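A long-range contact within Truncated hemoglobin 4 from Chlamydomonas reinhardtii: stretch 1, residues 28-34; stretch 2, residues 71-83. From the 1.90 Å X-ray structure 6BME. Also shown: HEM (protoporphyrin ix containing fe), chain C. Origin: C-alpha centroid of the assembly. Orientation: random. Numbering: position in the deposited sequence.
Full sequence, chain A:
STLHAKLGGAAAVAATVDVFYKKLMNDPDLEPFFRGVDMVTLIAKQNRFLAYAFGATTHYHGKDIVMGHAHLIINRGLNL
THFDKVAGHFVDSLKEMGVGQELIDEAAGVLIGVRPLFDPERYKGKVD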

# COMPACT_ATOMS: atom_id res chain seq x y z
N PRO A 28 -13.13 -1.74 -8.77
CA PRO A 28 -13.99 -2.89 -8.45
C PRO A 28 -13.23 -4.16 -8.14
O PRO A 28 -13.79 -5.06 -7.49
CB PRO A 28 -14.85 -3.04 -9.71
CG PRO A 28 -14.03 -2.40 -10.81
CD PRO A 28 -13.34 -1.25 -10.14
N ASP A 29 -11.98 -4.29 -8.58
CA ASP A 29 -11.20 -5.48 -8.29
C ASP A 29 -10.60 -5.46 -6.89
O ASP A 29 -10.19 -6.51 -6.39
CB ASP A 29 -10.09 -5.64 -9.32
CG ASP A 29 -10.62 -6.13 -10.67
OD1 ASP A 29 -11.73 -6.69 -10.68
OD2 ASP A 29 -9.94 -5.94 -11.70
N LEU A 30 -10.55 -4.30 -6.24
CA LEU A 30 -9.93 -4.17 -4.92
C LEU A 30 -10.90 -3.80 -3.81
O LEU A 30 -10.72 -4.25 -2.68
CB LEU A 30 -8.83 -3.11 -4.98
CG LEU A 30 -7.72 -3.38 -5.99
CD1 LEU A 30 -6.82 -2.17 -6.11
CD2 LEU A 30 -6.92 -4.62 -5.56
N GLU A 31 -11.90 -2.98 -4.10
CA GLU A 31 -12.85 -2.54 -3.08
C GLU A 31 -13.40 -3.68 -2.22
O GLU A 31 -13.49 -3.50 -1.00
CB GLU A 31 -13.98 -1.75 -3.76
CG GLU A 31 -15.13 -1.37 -2.86
CD GLU A 31 -16.17 -2.48 -2.72
OE1 GLU A 31 -16.36 -3.27 -3.67
OE2 GLU A 31 -16.77 -2.58 -1.63
N PRO A 32 -13.75 -4.85 -2.76
CA PRO A 32 -14.34 -5.88 -1.88
C PRO A 32 -13.45 -6.29 -0.72
O PRO A 32 -13.98 -6.68 0.31
CB PRO A 32 -14.60 -7.05 -2.85
CG PRO A 32 -14.86 -6.37 -4.15
CD PRO A 32 -13.81 -5.28 -4.17
N PHE A 33 -12.12 -6.19 -0.85
CA PHE A 33 -11.25 -6.50 0.29
C PHE A 33 -11.39 -5.49 1.42
O PHE A 33 -11.00 -5.79 2.55
CB PHE A 33 -9.78 -6.56 -0.14
CG PHE A 33 -9.46 -7.73 -1.02
CD1 PHE A 33 -9.36 -9.01 -0.48
CD2 PHE A 33 -9.30 -7.56 -2.39
CE1 PHE A 33 -9.08 -10.10 -1.29
CE2 PHE A 33 -9.03 -8.65 -3.22
CZ PHE A 33 -8.92 -9.93 -2.66
N PHE A 34 -11.95 -4.32 1.16
CA PHE A 34 -12.11 -3.30 2.19
C PHE A 34 -13.51 -3.27 2.81
O PHE A 34 -13.75 -2.49 3.74
CB PHE A 34 -11.73 -1.94 1.62
CG PHE A 34 -10.30 -1.89 1.13
CD1 PHE A 34 -9.26 -1.80 2.03
CD2 PHE A 34 -10.01 -1.97 -0.22
CE1 PHE A 34 -7.95 -1.79 1.59
CE2 PHE A 34 -8.71 -1.94 -0.67
CZ PHE A 34 -7.67 -1.85 0.24
N HIS A 71 -4.64 -13.58 6.39
CA HIS A 71 -6.04 -14.01 6.33
C HIS A 71 -6.69 -13.68 4.99
O HIS A 71 -7.57 -14.43 4.54
CB HIS A 71 -6.83 -13.41 7.49
CG HIS A 71 -7.10 -11.94 7.36
ND1 HIS A 71 -6.12 -10.99 7.54
CD2 HIS A 71 -8.24 -11.27 7.09
CE1 HIS A 71 -6.65 -9.79 7.37
NE2 HIS A 71 -7.93 -9.93 7.11
N LEU A 72 -6.28 -12.59 4.34
CA LEU A 72 -6.84 -12.25 3.03
C LEU A 72 -6.36 -13.21 1.96
O LEU A 72 -7.12 -13.58 1.05
CB LEU A 72 -6.47 -10.82 2.64
CG LEU A 72 -6.88 -9.74 3.65
CD1 LEU A 72 -6.23 -8.41 3.34
CD2 LEU A 72 -8.39 -9.60 3.70
N ILE A 73 -5.09 -13.61 2.03
CA ILE A 73 -4.52 -14.55 1.07
C ILE A 73 -5.11 -15.94 1.27
O ILE A 73 -5.35 -16.68 0.31
CB ILE A 73 -2.98 -14.56 1.19
CG1 ILE A 73 -2.40 -13.19 0.83
CG2 ILE A 73 -2.35 -15.65 0.30
CD1 ILE A 73 -0.93 -13.04 1.22
N ILE A 74 -5.32 -16.33 2.52
CA ILE A 74 -5.76 -17.69 2.83
C ILE A 74 -7.27 -17.85 2.71
O ILE A 74 -7.75 -18.88 2.23
CB ILE A 74 -5.26 -18.09 4.23
CG1 ILE A 74 -3.74 -18.22 4.22
CG2 ILE A 74 -5.93 -19.38 4.69
CD1 ILE A 74 -3.11 -18.23 5.61
N ASN A 75 -8.03 -16.85 3.13
CA ASN A 75 -9.48 -16.98 3.22
C ASN A 75 -10.22 -16.15 2.18
O ASN A 75 -11.43 -16.36 2.01
CB ASN A 75 -9.95 -16.56 4.62
CG ASN A 75 -9.57 -17.55 5.70
OD1 ASN A 75 -9.30 -18.72 5.43
ND2 ASN A 75 -9.59 -17.09 6.95
N ARG A 76 -9.55 -15.23 1.48
CA ARG A 76 -10.24 -14.33 0.57
C ARG A 76 -9.61 -14.24 -0.82
O ARG A 76 -9.99 -13.35 -1.59
CB ARG A 76 -10.34 -12.92 1.19
CG ARG A 76 -10.89 -12.86 2.62
CD ARG A 76 -12.40 -12.72 2.68
NE ARG A 76 -12.83 -11.47 2.06
CZ ARG A 76 -12.75 -10.27 2.63
NH1 ARG A 76 -12.23 -10.15 3.85
NH2 ARG A 76 -13.17 -9.20 1.98
N GLY A 77 -8.64 -15.09 -1.15
CA GLY A 77 -8.11 -15.12 -2.50
C GLY A 77 -7.26 -13.94 -2.89
O GLY A 77 -7.13 -13.66 -4.09
N LEU A 78 -6.67 -13.23 -1.93
CA LEU A 78 -5.79 -12.11 -2.24
C LEU A 78 -4.55 -12.62 -2.98
O LEU A 78 -3.94 -13.61 -2.57
CB LEU A 78 -5.38 -11.39 -0.96
CG LEU A 78 -4.56 -10.11 -1.18
CD1 LEU A 78 -5.44 -9.14 -1.93
CD2 LEU A 78 -4.06 -9.49 0.14
N ASN A 79 -4.19 -11.96 -4.08
CA ASN A 79 -3.16 -12.53 -4.94
C ASN A 79 -2.25 -11.44 -5.51
O ASN A 79 -2.39 -10.24 -5.22
CB ASN A 79 -3.78 -13.39 -6.05
CG ASN A 79 -4.66 -12.60 -7.01
OD1 ASN A 79 -4.29 -11.53 -7.45
ND2 ASN A 79 -5.82 -13.15 -7.35
N LEU A 80 -1.29 -11.87 -6.34
CA LEU A 80 -0.30 -10.96 -6.89
C LEU A 80 -0.92 -9.93 -7.82
O LEU A 80 -0.40 -8.81 -7.94
CB LEU A 80 0.79 -11.76 -7.62
CG LEU A 80 1.79 -12.51 -6.74
CD1 LEU A 80 2.71 -13.33 -7.60
CD2 LEU A 80 2.60 -11.55 -5.85
N THR A 81 -2.00 -10.29 -8.53
CA THR A 81 -2.66 -9.30 -9.37
C THR A 81 -3.22 -8.18 -8.51
O THR A 81 -3.12 -7.00 -8.85
CB THR A 81 -3.77 -9.95 -10.19
OG1 THR A 81 -3.25 -11.09 -10.90
CG2 THR A 81 -4.34 -8.97 -11.22
N HIS A 82 -3.79 -8.52 -7.36
CA HIS A 82 -4.27 -7.49 -6.46
C HIS A 82 -3.12 -6.62 -5.97
O HIS A 82 -3.23 -5.38 -5.97
CB HIS A 82 -5.02 -8.12 -5.29
CG HIS A 82 -6.21 -8.93 -5.72
ND1 HIS A 82 -6.42 -10.22 -5.27
CD2 HIS A 82 -7.23 -8.65 -6.56
CE1 HIS A 82 -7.53 -10.69 -5.81
NE2 HIS A 82 -8.03 -9.76 -6.60
N PHE A 83 -2.00 -7.24 -5.57
CA PHE A 83 -0.83 -6.48 -5.11
C PHE A 83 -0.35 -5.52 -6.18
O PHE A 83 -0.02 -4.36 -5.90
CB PHE A 83 0.31 -7.41 -4.70
CG PHE A 83 1.59 -6.67 -4.35
CD1 PHE A 83 2.50 -6.30 -5.34
CD2 PHE A 83 1.87 -6.33 -3.03
CE1 PHE A 83 3.65 -5.60 -5.02
CE2 PHE A 83 3.03 -5.64 -2.70
CZ PHE A 83 3.92 -5.26 -3.69
CHA HEM C . -4.05 -3.81 6.46
CHB HEM C . 0.05 -2.07 4.60
CHC HEM C . -0.88 -4.56 0.55
CHD HEM C . -5.51 -4.74 1.91
C1A HEM C . -2.85 -3.14 6.38
C2A HEM C . -2.18 -2.36 7.41
C3A HEM C . -1.05 -1.88 6.86
C4A HEM C . -0.96 -2.34 5.50
CMA HEM C . 0.04 -1.00 7.52
CAA HEM C . -2.67 -2.12 8.88
CBA HEM C . -4.02 -1.41 8.93
CGA HEM C . -4.40 -0.98 10.33
O1A HEM C . -4.56 -1.86 11.24
O2A HEM C . -4.58 0.26 10.53
C1B HEM C . 0.22 -2.71 3.39
C2B HEM C . 1.45 -2.81 2.63
C3B HEM C . 1.18 -3.52 1.52
C4B HEM C . -0.23 -3.85 1.53
CMB HEM C . 2.83 -2.25 3.05
CAB HEM C . 2.10 -3.91 0.34
CBB HEM C . 3.22 -3.27 0.03
C1C HEM C . -2.24 -4.74 0.52
C2C HEM C . -2.99 -5.21 -0.60
C3C HEM C . -4.28 -5.24 -0.26
C4C HEM C . -4.38 -4.81 1.12
CMC HEM C . -2.38 -5.57 -1.98
CAC HEM C . -5.42 -5.67 -1.20
CBC HEM C . -6.61 -5.08 -1.14
C1D HEM C . -5.50 -4.58 3.28
C2D HEM C . -6.63 -4.76 4.17
C3D HEM C . -6.23 -4.50 5.41
C4D HEM C . -4.83 -4.15 5.37
CMD HEM C . -8.05 -5.16 3.72
CAD HEM C . -7.07 -4.52 6.72
CBD HEM C . -7.25 -5.94 7.22
CGD HEM C . -8.13 -5.89 8.45
O1D HEM C . -7.95 -4.95 9.27
O2D HEM C . -8.98 -6.79 8.62
NA HEM C . -2.09 -3.09 5.24
NB HEM C . -0.79 -3.36 2.69
NC HEM C . -3.11 -4.52 1.56
ND HEM C . -4.41 -4.22 4.05
FE HEM C . -2.61 -3.78 3.37
O HOH W 1 -10.15 -8.92 -8.37
O HOH W 2 -11.67 -7.45 4.47

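This is a small, mainly apolar contact centred on one aromatic ring, Phe 33, with water-mediated polar links but no direct hydrogen bond between the stretches. The CA-to-CB bond of Phe 33 points sideways, yet a phenyl group is long enough to bring its end into the second stretch. Its edge meets the face of His 82, with ring centroids 4.7 Å apart and planes at 69°; Phe 33 CZ lies 3.5 Å from His 82 CE1. Over one face of the phenyl, Leu 78 CD1 is 3.8 Å from the Phe 33 ring centroid in a CH-pi contact. Leu 78 CD1 also lies 3.5 Å from HEM CAC, so one methyl packs against both the ring and the heme. The positive phi of Gly 77, 71°, favours glycine.

His 82 suits its place because an imidazole is both aromatic and polar. His 82 ND1 accepts from Asn 79 N (3.1 Å), while Asn 79 OD1, a short side-chain carbonyl suited to an N-cap, accepts from His 82 N (3.1 Å). His 82 NE2 is 2.9 Å from water 1, which donates to Asp 29 O (3.1 Å). Arg 76, long and rich in donors, reaches a backbone carbonyl through water: Arg 76 NH1 donates to water 2 (2.8 Å), which donates to Phe 33 O (2.6 Å).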